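Local coordinates for nitroreductase (Desulfitobacterium hafniense, PDB 3PXV), which binds flavin mononucleotide and probably works as an FMN-dependent oxidoreductase of the nitroreductase family, at residues Glu12-Arg17 and Asn172-Pro177; Ala130-Gly135 and Ser165-His170. One frame throughout, in Å; residues are numbered along the deposited sequence.

Contact 1 (Glu12-Arg17 and Asn172-Pro177). With FMN (flavin mononucleotide), chain F.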
ATOM      1  N   GLU B  12     -14.284   3.926  -7.327  1.00 46.00           N
ATOM      2  CA  GLU B  12     -14.304   3.756  -8.776  1.00 47.55           C
ATOM      3  C   GLU B  12     -13.017   3.224  -9.409  1.00 44.50           C
ATOM      4  O   GLU B  12     -13.045   2.823 -10.563  1.00 44.32           O
ATOM      5  CB  GLU B  12     -14.691   5.080  -9.443  1.00 51.00           C
ATOM      6  CG  GLU B  12     -13.577   6.136  -9.488  1.00 57.42           C
ATOM      7  CD  GLU B  12     -14.093   7.546  -9.801  1.00 68.35           C
ATOM      8  OE1 GLU B  12     -15.286   7.702 -10.141  1.00 66.77           O
ATOM      9  OE2 GLU B  12     -13.294   8.498  -9.682  1.00 68.19           O
ATOM     10  N   ARG B  13     -11.909   3.222  -8.661  1.00 41.99           N
ATOM     11  CA  ARG B  13     -10.636   2.771  -9.163  1.00 40.78           C
ATOM     12  C   ARG B  13     -10.781   1.326  -9.538  1.00 42.58           C
ATOM     13  O   ARG B  13     -11.265   0.538  -8.762  1.00 42.69           O
ATOM     14  CB  ARG B  13      -9.552   2.901  -8.127  1.00 39.24           C
ATOM     15  CG  ARG B  13      -8.165   2.365  -8.595  1.00 42.20           C
ATOM     16  CD  ARG B  13      -7.419   1.578  -7.486  1.00 38.34           C
ATOM     17  NE  ARG B  13      -8.332   0.559  -6.981  1.00 41.19           N
ATOM     18  CZ  ARG B  13      -8.614  -0.597  -7.580  1.00 40.63           C
ATOM     19  NH1 ARG B  13      -8.007  -0.983  -8.695  1.00 44.31           N
ATOM     20  NH2 ARG B  13      -9.477  -1.407  -7.017  1.00 44.13           N
ATOM     21  N   TYR B  14     -10.340   0.980 -10.739  1.00 44.87           N
ATOM     22  CA  TYR B  14     -10.485  -0.373 -11.252  1.00 43.35           C
ATOM     23  C   TYR B  14      -9.192  -0.718 -12.009  1.00 44.48           C
ATOM     24  O   TYR B  14      -8.424   0.186 -12.377  1.00 43.46           O
ATOM     25  CB  TYR B  14     -11.703  -0.437 -12.210  1.00 43.31           C
ATOM     26  CG  TYR B  14     -11.488   0.275 -13.551  1.00 41.70           C
ATOM     27  CD1 TYR B  14     -11.716   1.636 -13.685  1.00 45.68           C
ATOM     28  CD2 TYR B  14     -11.062  -0.431 -14.685  1.00 43.74           C
ATOM     29  CE1 TYR B  14     -11.507   2.294 -14.901  1.00 44.60           C
ATOM     30  CE2 TYR B  14     -10.855   0.217 -15.913  1.00 49.24           C
ATOM     31  CZ  TYR B  14     -11.077   1.583 -16.011  1.00 46.11           C
ATOM     32  OH  TYR B  14     -10.884   2.234 -17.209  1.00 45.63           O
ATOM     33  N   SER B  15      -8.974  -2.010 -12.258  1.00 43.54           N
ATOM     34  CA  SER B  15      -7.809  -2.455 -13.004  1.00 43.58           C
ATOM     35  C   SER B  15      -8.079  -2.428 -14.500  1.00 44.36           C
ATOM     36  O   SER B  15      -8.863  -3.217 -15.010  1.00 47.96           O
ATOM     37  CB  SER B  15      -7.401  -3.854 -12.578  1.00 42.82           C
ATOM     38  OG  SER B  15      -6.806  -3.835 -11.305  1.00 43.21           O
ATOM     39  N   CYS B  16      -7.442  -1.523 -15.216  1.00 43.57           N
ATOM     40  CA  CYS B  16      -7.640  -1.441 -16.664  1.00 46.13           C
ATOM     41  C   CYS B  16      -6.745  -2.442 -17.402  1.00 46.58           C
ATOM     42  O   CYS B  16      -5.531  -2.523 -17.120  1.00 46.02           O
ATOM     43  CB  CYS B  16      -7.342  -0.019 -17.157  1.00 47.49           C
ATOM     44  SG  CYS B  16      -7.439   0.214 -18.921  1.00 46.59           S
ATOM     45  N   ARG B  17      -7.324  -3.195 -18.333  1.00 44.39           N
ATOM     46  CA  ARG B  17      -6.532  -4.148 -19.109  1.00 49.14           C
ATOM     47  C   ARG B  17      -6.657  -3.969 -20.644  1.00 49.70           C
ATOM     48  O   ARG B  17      -6.599  -4.929 -21.407  1.00 49.04           O
ATOM     49  CB  ARG B  17      -6.892  -5.572 -18.701  1.00 49.38           C
ATOM     50  CG  ARG B  17      -6.446  -5.891 -17.308  1.00 51.69           C
ATOM     51  CD  ARG B  17      -6.593  -7.367 -16.996  1.00 51.02           C
ATOM     52  NE  ARG B  17      -6.163  -7.604 -15.623  1.00 48.64           N
ATOM     53  CZ  ARG B  17      -6.976  -7.634 -14.573  1.00 52.98           C
ATOM     54  NH1 ARG B  17      -8.296  -7.494 -14.724  1.00 51.25           N
ATOM     55  NH2 ARG B  17      -6.465  -7.836 -13.360  1.00 51.83           N
ATOM     56  N   ASN B 172      -9.225   2.020 -23.221  1.00 53.53           N
ATOM     57  CA  ASN B 172      -9.863   1.753 -24.487  1.00 55.70           C
ATOM     58  C   ASN B 172     -11.161   1.068 -24.105  1.00 57.75           C
ATOM     59  O   ASN B 172     -12.219   1.435 -24.598  1.00 61.13           O
ATOM     60  CB  ASN B 172      -9.009   0.855 -25.363  1.00 55.89           C
ATOM     61  CG  ASN B 172      -9.588   0.668 -26.750  1.00 59.72           C
ATOM     62  OD1 ASN B 172     -10.215   1.572 -27.313  1.00 61.61           O
ATOM     63  ND2 ASN B 172      -9.368  -0.506 -27.316  1.00 60.23           N
ATOM     64  N   THR B 173     -11.071   0.082 -23.205  1.00 57.56           N
ATOM     65  CA  THR B 173     -12.247  -0.624 -22.694  1.00 59.68           C
ATOM     66  C   THR B 173     -12.211  -0.647 -21.160  1.00 57.92           C
ATOM     67  O   THR B 173     -11.168  -0.773 -20.529  1.00 56.32           O
ATOM     68  CB  THR B 173     -12.424  -2.061 -23.294  1.00 60.70           C
ATOM     69  OG1 THR B 173     -11.500  -2.973 -22.715  1.00 63.12           O
ATOM     70  CG2 THR B 173     -12.253  -2.058 -24.827  1.00 65.57           C
ATOM     71  N   THR B 174     -13.395  -0.503 -20.591  1.00 58.59           N
ATOM     72  CA  THR B 174     -13.626  -0.433 -19.149  1.00 57.47           C
ATOM     73  C   THR B 174     -13.856  -1.796 -18.442  1.00 57.29           C
ATOM     74  O   THR B 174     -13.962  -2.867 -19.076  1.00 56.79           O
ATOM     75  CB  THR B 174     -14.836   0.524 -18.935  1.00 58.10           C
ATOM     76  OG1 THR B 174     -14.331   1.829 -18.619  1.00 56.71           O
ATOM     77  CG2 THR B 174     -15.800   0.042 -17.854  1.00 59.47           C
ATOM     78  N   LYS B 175     -13.854  -1.744 -17.114  1.00 54.86           N
ATOM     79  CA  LYS B 175     -14.166  -2.888 -16.262  1.00 55.08           C
ATOM     80  C   LYS B 175     -14.666  -2.377 -14.898  1.00 53.25           C
ATOM     81  O   LYS B 175     -14.172  -1.375 -14.392  1.00 50.90           O
ATOM     82  CB  LYS B 175     -12.929  -3.755 -16.091  1.00 58.03           C
ATOM     83  CG  LYS B 175     -12.933  -4.651 -14.884  1.00 63.65           C
ATOM     84  CD  LYS B 175     -11.600  -5.293 -14.654  1.00 66.55           C
ATOM     85  CE  LYS B 175     -11.615  -6.120 -13.384  1.00 73.20           C
ATOM     86  NZ  LYS B 175     -11.963  -5.339 -12.157  1.00 66.41           N
ATOM     87  N   PRO B 176     -15.684  -3.033 -14.315  1.00 52.38           N
ATOM     88  CA  PRO B 176     -16.049  -2.548 -12.988  1.00 50.91           C
ATOM     89  C   PRO B 176     -15.000  -2.966 -11.976  1.00 48.01           C
ATOM     90  O   PRO B 176     -14.308  -3.963 -12.165  1.00 47.88           O
ATOM     91  CB  PRO B 176     -17.370  -3.267 -12.681  1.00 50.62           C
ATOM     92  CG  PRO B 176     -17.831  -3.841 -13.969  1.00 52.41           C
ATOM     93  CD  PRO B 176     -16.665  -3.981 -14.864  1.00 53.12           C
ATOM     94  N   PRO B 177     -14.863  -2.205 -10.903  1.00 46.56           N
ATOM     95  CA  PRO B 177     -13.922  -2.689  -9.898  1.00 45.43           C
ATOM     96  C   PRO B 177     -14.475  -3.937  -9.209  1.00 43.63           C
ATOM     97  O   PRO B 177     -15.639  -4.240  -9.344  1.00 45.12           O
ATOM     98  CB  PRO B 177     -13.806  -1.526  -8.913  1.00 44.36           C
ATOM     99  CG  PRO B 177     -14.928  -0.594  -9.249  1.00 49.33           C
ATOM    100  CD  PRO B 177     -15.367  -0.856 -10.642  1.00 46.14           C
TER
HETATM  101  N1  FMN F 200      -3.467  -7.615 -12.813  1.00 39.55           N
HETATM  102  C2  FMN F 200      -2.906  -8.031 -14.005  1.00 47.42           C
HETATM  103  O2  FMN F 200      -3.572  -8.161 -15.029  1.00 46.48           O
HETATM  104  N3  FMN F 200      -1.568  -8.310 -14.055  1.00 49.54           N
HETATM  105  C4  FMN F 200      -0.766  -8.194 -12.946  1.00 44.40           C
HETATM  106  O4  FMN F 200       0.419  -8.467 -13.065  1.00 43.19           O
HETATM  107  C4A FMN F 200      -1.332  -7.772 -11.742  1.00 44.01           C
HETATM  108  N5  FMN F 200      -0.579  -7.633 -10.611  1.00 44.28           N
HETATM  109  C5A FMN F 200      -1.086  -6.976  -9.518  1.00 42.30           C
HETATM  110  C6  FMN F 200      -0.226  -6.612  -8.478  1.00 43.61           C
HETATM  111  C7  FMN F 200      -0.704  -5.942  -7.361  1.00 37.40           C
HETATM  112  C7M FMN F 200       0.248  -5.573  -6.288  1.00 38.37           C
HETATM  113  C8  FMN F 200      -2.055  -5.642  -7.279  1.00 42.08           C
HETATM  114  C8M FMN F 200      -2.627  -4.928  -6.109  1.00 37.89           C
HETATM  115  C9  FMN F 200      -2.921  -6.000  -8.317  1.00 48.09           C
HETATM  116  C9A FMN F 200      -2.437  -6.676  -9.454  1.00 42.43           C
HETATM  117  N10 FMN F 200      -3.262  -7.056 -10.499  1.00 45.25           N
HETATM  118  C10 FMN F 200      -2.695  -7.481 -11.683  1.00 40.95           C
HETATM  119  C1' FMN F 200      -4.635  -6.455 -10.570  1.00 44.26           C
HETATM  120  C2' FMN F 200      -5.601  -7.292  -9.750  1.00 44.34           C
HETATM  121  O2' FMN F 200      -5.948  -8.435 -10.507  1.00 44.64           O
HETATM  122  C3' FMN F 200      -6.819  -6.448  -9.388  1.00 41.26           C
HETATM  123  O3' FMN F 200      -6.450  -5.344  -8.589  1.00 42.67           O
HETATM  124  C4' FMN F 200      -7.827  -7.283  -8.618  1.00 42.14           C
HETATM  125  O4' FMN F 200      -8.253  -8.290  -9.485  1.00 39.16           O
HETATM  126  C5' FMN F 200      -9.024  -6.465  -8.133  1.00 41.07           C
HETATM  127  O5' FMN F 200      -9.662  -5.844  -9.232  1.00 44.03           O
HETATM  128  P   FMN F 200      -9.732  -4.245  -9.355  1.00 43.61           P
HETATM  129  O1P FMN F 200     -10.302  -3.938 -10.702  1.00 38.95           O
HETATM  130  O2P FMN F 200      -8.345  -3.583  -9.244  1.00 40.29           O
HETATM  131  O3P FMN F 200     -10.658  -3.822  -8.264  1.00 39.90           O
HETATM  132  O   HOH W   1     -10.247  -2.709 -18.979  1.00 48.70           O
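E12, at the end of helix 5-12, turns its carbonyl to CG of P177, and R13 O comes closer still, 3.3 Å from P177 CB. The R13 side chain leaves in another direction. CG is anti to the backbone N (chi1 177°), and bends farther out bring the guanidinium edge-on to the FMN phosphate. There R13 NH1 donates to O2P at 2.7 Å and R13 NH2 to O3P at 3.0 Å, while Q38 of the second subunit packs against this arginine. Y14 points at the other segment: K175 O meets its ring obliquely, 3.3 Å from Y14 CG, and its CB packs on CD of P177. S15 offers the phosphate two donors, S15 N to O1P at 2.8 Å and S15 OG to O2P at 2.6 Å. K175 NZ also reaches O1P, at 2.6 Å, so one phosphate oxygen is gripped from both segments. A bend at chi4 (-58°) sets that ammonium, which also donates to P176 O. The K175 methylenes pass S15 O and then NH1 of R17. The positive charges of R13 and K175 would probably offset that of the phosphate. At C16 only SG comes near the other segment, by T173 O. R17 N is linked to T173 O through a water, and its side chain carries on to the flavin: R17 NE donates almost straight to O2 at 2.7 Å (173°), NH2 to N1. Together the two loops form the phosphate and pyrimidine-edge end of a nitroreductase-family FMN site.

Contact 2 (Ala130-Gly135 and Ser165-His170). With FMN (flavin mononucleotide), chain F.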
ATOM      1  N   ALA B 130      -6.383   6.036 -16.468  1.00 45.87           N
ATOM      2  CA  ALA B 130      -6.596   4.629 -16.210  1.00 44.02           C
ATOM      3  C   ALA B 130      -5.283   4.000 -15.781  1.00 44.32           C
ATOM      4  O   ALA B 130      -4.203   4.416 -16.208  1.00 45.42           O
ATOM      5  CB  ALA B 130      -7.144   3.934 -17.463  1.00 43.75           C
ATOM      6  N   ASN B 131      -5.375   2.974 -14.946  1.00 44.28           N
ATOM      7  CA  ASN B 131      -4.190   2.335 -14.403  1.00 42.88           C
ATOM      8  C   ASN B 131      -4.417   0.886 -13.973  1.00 43.20           C
ATOM      9  O   ASN B 131      -5.554   0.407 -13.894  1.00 40.72           O
ATOM     10  CB  ASN B 131      -3.723   3.125 -13.183  1.00 41.89           C
ATOM     11  CG  ASN B 131      -4.786   3.219 -12.106  1.00 46.83           C
ATOM     12  OD1 ASN B 131      -4.871   2.340 -11.244  1.00 42.83           O
ATOM     13  ND2 ASN B 131      -5.649   4.259 -12.178  1.00 39.85           N
ATOM     14  N   ILE B 132      -3.313   0.197 -13.697  1.00 42.71           N
ATOM     15  CA  ILE B 132      -3.348  -1.142 -13.163  1.00 40.83           C
ATOM     16  C   ILE B 132      -1.997  -1.468 -12.521  1.00 42.51           C
ATOM     17  O   ILE B 132      -0.951  -1.153 -13.108  1.00 41.31           O
ATOM     18  CB  ILE B 132      -3.655  -2.212 -14.242  1.00 40.43           C
ATOM     19  CG1 ILE B 132      -3.894  -3.560 -13.575  1.00 37.90           C
ATOM     20  CG2 ILE B 132      -2.483  -2.364 -15.270  1.00 36.01           C
ATOM     21  CD1 ILE B 132      -4.243  -4.687 -14.547  1.00 39.33           C
HETATM   22  N   MSE B 133      -2.030  -2.086 -11.325  1.00 42.29           N
HETATM   23  CA  MSE B 133      -0.823  -2.599 -10.663  1.00 42.17           C
HETATM   24  C   MSE B 133      -0.363  -3.814 -11.467  1.00 42.84           C
HETATM   25  O   MSE B 133      -1.159  -4.683 -11.827  1.00 41.15           O
HETATM   26  CB  MSE B 133      -1.092  -3.016  -9.209  1.00 43.85           C
HETATM   27  CG  MSE B 133      -0.569  -2.050  -8.122  1.00 49.69           C
HETATM   28 SE   MSE B 133      -1.533  -0.432  -7.992  0.75 53.58          SE
HETATM   29  CE  MSE B 133      -2.585  -0.873  -6.486  1.00 51.36           C
ATOM     30  N   CYS B 134       0.919  -3.894 -11.774  1.00 43.95           N
ATOM     31  CA  CYS B 134       1.359  -4.994 -12.586  1.00 44.30           C
ATOM     32  C   CYS B 134       2.608  -5.555 -12.007  1.00 43.66           C
ATOM     33  O   CYS B 134       3.657  -4.971 -12.117  1.00 43.77           O
ATOM     34  CB  CYS B 134       1.570  -4.524 -14.004  1.00 44.43           C
ATOM     35  SG  CYS B 134       2.117  -5.764 -15.100  1.00 49.59           S
ATOM     36  N   GLY B 135       2.481  -6.706 -11.373  1.00 44.91           N
ATOM     37  CA  GLY B 135       3.621  -7.397 -10.794  1.00 46.17           C
ATOM     38  C   GLY B 135       4.392  -8.142 -11.864  1.00 47.17           C
ATOM     39  O   GLY B 135       5.551  -8.539 -11.632  1.00 47.07           O
ATOM     40  N   SER B 165       4.772  -2.247 -10.090  1.00 41.62           N
ATOM     41  CA  SER B 165       4.681  -1.220 -11.121  1.00 41.95           C
ATOM     42  C   SER B 165       3.258  -0.856 -11.290  1.00 39.63           C
ATOM     43  O   SER B 165       2.408  -1.620 -10.924  1.00 42.57           O
ATOM     44  CB  SER B 165       5.221  -1.747 -12.455  1.00 44.49           C
ATOM     45  OG  SER B 165       4.402  -2.789 -12.973  1.00 43.08           O
ATOM     46  N   VAL B 166       2.992   0.317 -11.828  1.00 41.91           N
ATOM     47  CA  VAL B 166       1.625   0.733 -12.110  1.00 41.88           C
ATOM     48  C   VAL B 166       1.598   1.202 -13.533  1.00 42.49           C
ATOM     49  O   VAL B 166       2.300   2.134 -13.860  1.00 44.83           O
ATOM     50  CB  VAL B 166       1.146   1.891 -11.241  1.00 42.73           C
ATOM     51  CG1 VAL B 166      -0.324   2.169 -11.574  1.00 39.12           C
ATOM     52  CG2 VAL B 166       1.333   1.567  -9.748  1.00 36.75           C
ATOM     53  N   LEU B 167       0.774   0.576 -14.372  1.00 43.18           N
ATOM     54  CA  LEU B 167       0.678   0.964 -15.777  1.00 43.37           C
ATOM     55  C   LEU B 167      -0.301   2.130 -15.865  1.00 44.69           C
ATOM     56  O   LEU B 167      -1.269   2.171 -15.090  1.00 44.24           O
ATOM     57  CB  LEU B 167       0.221  -0.195 -16.655  1.00 42.69           C
ATOM     58  CG  LEU B 167       0.926  -1.539 -16.447  1.00 44.08           C
ATOM     59  CD1 LEU B 167       0.223  -2.607 -17.269  1.00 41.76           C
ATOM     60  CD2 LEU B 167       2.430  -1.435 -16.804  1.00 41.99           C
ATOM     61  N   LEU B 168      -0.060   3.052 -16.804  1.00 43.66           N
ATOM     62  CA  LEU B 168      -0.869   4.238 -16.930  1.00 45.26           C
ATOM     63  C   LEU B 168      -1.225   4.563 -18.373  1.00 48.18           C
ATOM     64  O   LEU B 168      -0.420   4.379 -19.278  1.00 48.29           O
ATOM     65  CB  LEU B 168      -0.125   5.433 -16.340  1.00 45.21           C
ATOM     66  CG  LEU B 168       0.394   5.376 -14.891  1.00 42.58           C
ATOM     67  CD1 LEU B 168       1.210   6.602 -14.593  1.00 43.06           C
ATOM     68  CD2 LEU B 168      -0.720   5.195 -13.856  1.00 36.67           C
ATOM     69  N   GLY B 169      -2.438   5.070 -18.574  1.00 48.01           N
ATOM     70  CA  GLY B 169      -2.885   5.506 -19.892  1.00 48.33           C
ATOM     71  C   GLY B 169      -4.352   5.860 -19.878  1.00 48.05           C
ATOM     72  O   GLY B 169      -4.900   6.169 -18.834  1.00 48.63           O
ATOM     73  N   HIS B 170      -4.966   5.858 -21.052  1.00 50.55           N
ATOM     74  CA  HIS B 170      -6.400   6.082 -21.191  1.00 52.06           C
ATOM     75  C   HIS B 170      -7.051   4.751 -21.534  1.00 50.56           C
ATOM     76  O   HIS B 170      -6.522   4.000 -22.360  1.00 50.76           O
ATOM     77  CB  HIS B 170      -6.693   7.121 -22.267  1.00 52.39           C
ATOM     78  CG  HIS B 170      -6.291   8.500 -21.869  1.00 59.35           C
ATOM     79  ND1 HIS B 170      -7.055   9.274 -21.017  1.00 64.57           N
ATOM     80  CD2 HIS B 170      -5.200   9.238 -22.179  1.00 60.37           C
ATOM     81  CE1 HIS B 170      -6.449  10.433 -20.826  1.00 66.37           C
ATOM     82  NE2 HIS B 170      -5.319  10.436 -21.516  1.00 61.14           N
TER
HETATM   83  N1  FMN F 200      -3.467  -7.615 -12.813  1.00 39.55           N
HETATM   84  C2  FMN F 200      -2.906  -8.031 -14.005  1.00 47.42           C
HETATM   85  O2  FMN F 200      -3.572  -8.161 -15.029  1.00 46.48           O
HETATM   86  N3  FMN F 200      -1.568  -8.310 -14.055  1.00 49.54           N
HETATM   87  C4  FMN F 200      -0.766  -8.194 -12.946  1.00 44.40           C
HETATM   88  O4  FMN F 200       0.419  -8.467 -13.065  1.00 43.19           O
HETATM   89  C4A FMN F 200      -1.332  -7.772 -11.742  1.00 44.01           C
HETATM   90  N5  FMN F 200      -0.579  -7.633 -10.611  1.00 44.28           N
HETATM   91  C5A FMN F 200      -1.086  -6.976  -9.518  1.00 42.30           C
HETATM   92  C6  FMN F 200      -0.226  -6.612  -8.478  1.00 43.61           C
HETATM   93  C7  FMN F 200      -0.704  -5.942  -7.361  1.00 37.40           C
HETATM   94  C7M FMN F 200       0.248  -5.573  -6.288  1.00 38.37           C
HETATM   95  C8  FMN F 200      -2.055  -5.642  -7.279  1.00 42.08           C
HETATM   96  C8M FMN F 200      -2.627  -4.928  -6.109  1.00 37.89           C
HETATM   97  C9  FMN F 200      -2.921  -6.000  -8.317  1.00 48.09           C
HETATM   98  C9A FMN F 200      -2.437  -6.676  -9.454  1.00 42.43           C
HETATM   99  N10 FMN F 200      -3.262  -7.056 -10.499  1.00 45.25           N
HETATM  100  C10 FMN F 200      -2.695  -7.481 -11.683  1.00 40.95           C
HETATM  101  C1' FMN F 200      -4.635  -6.455 -10.570  1.00 44.26           C
HETATM  102  C2' FMN F 200      -5.601  -7.292  -9.750  1.00 44.34           C
HETATM  103  O2' FMN F 200      -5.948  -8.435 -10.507  1.00 44.64           O
HETATM  104  C3' FMN F 200      -6.819  -6.448  -9.388  1.00 41.26           C
HETATM  105  O3' FMN F 200      -6.450  -5.344  -8.589  1.00 42.67           O
HETATM  106  C4' FMN F 200      -7.827  -7.283  -8.618  1.00 42.14           C
HETATM  107  O4' FMN F 200      -8.253  -8.290  -9.485  1.00 39.16           O
HETATM  108  C5' FMN F 200      -9.024  -6.465  -8.133  1.00 41.07           C
HETATM  109  O5' FMN F 200      -9.662  -5.844  -9.232  1.00 44.03           O
HETATM  110  P   FMN F 200      -9.732  -4.245  -9.355  1.00 43.61           P
HETATM  111  O1P FMN F 200     -10.302  -3.938 -10.702  1.00 38.95           O
HETATM  112  O2P FMN F 200      -8.345  -3.583  -9.244  1.00 40.29           O
HETATM  113  O3P FMN F 200     -10.658  -3.822  -8.264  1.00 39.90           O
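I132 O is approached by two neighbours on the facing strand: L167 N donates to it at 2.8 Å (164°), and V166 CA brings a C-H to it. The two strands are antiparallel neighbours in the four-stranded sheet of this FMN-dependent nitroreductase-like fold, with 130-133 outermost within this chain and 161-169 one place inward. I132 and L167 form a hydrogen-bonded pair, completed by I132 N to L167 O at 3.2 Å. N131 with L168 and M133 with V166 are non-hydrogen-bonded pairs. Past the strand, C134 N still reaches S165 O at 2.8 Å, the donor lying well above the carbonyl plane.

On one face I132 and L167 run side by side, tightly, with I132 CG2 3.4 Å from L167 CD1. I132 CG1 stands anti to the backbone N (chi1 -171°), and CD1 beyond it reaches FMN N1 at 3.5 Å. An alanine here, lacking CG1, CG2 and CD1, would probably loosen the seat of L167 CD1 and open a gap beside N1 and O2 of the flavin. The other face carries M133, a selenomethionine, beside V166, with SE 3.9 Å from V166 CG2; helix 106-126 packs on both, and P40 of the second subunit touches M133. G135 N gives the flavin a weak bond at O4. M133 spans the ring system: its O lies 3.1 Å from C4A in the middle and its CB 3.4 Å from C8 on the dimethylbenzene ring.

In the fold
Contact 2 is nested along the chain inside the loop that contact 1 closes, and the two centres lie about 10 Å apart. They meet directly where segment 12-17 runs past strand 130-133: C16 N probably bonds to N131 O at 3.0 Å. Side chains touch there too, S15 CB lying 3.7 Å from I132 CG1 and R17 NE 3.7 Å from I132 CD1. FMN spans both. Contact 1 takes the phosphate and also donates to the pyrimidine edge at N1 and O2, while I132 of contact 2 lies over the face there, M133 lies over the rings and C134 and G135 come to O4; Y91 and H178 add further hydrogen bonds to the cofactor.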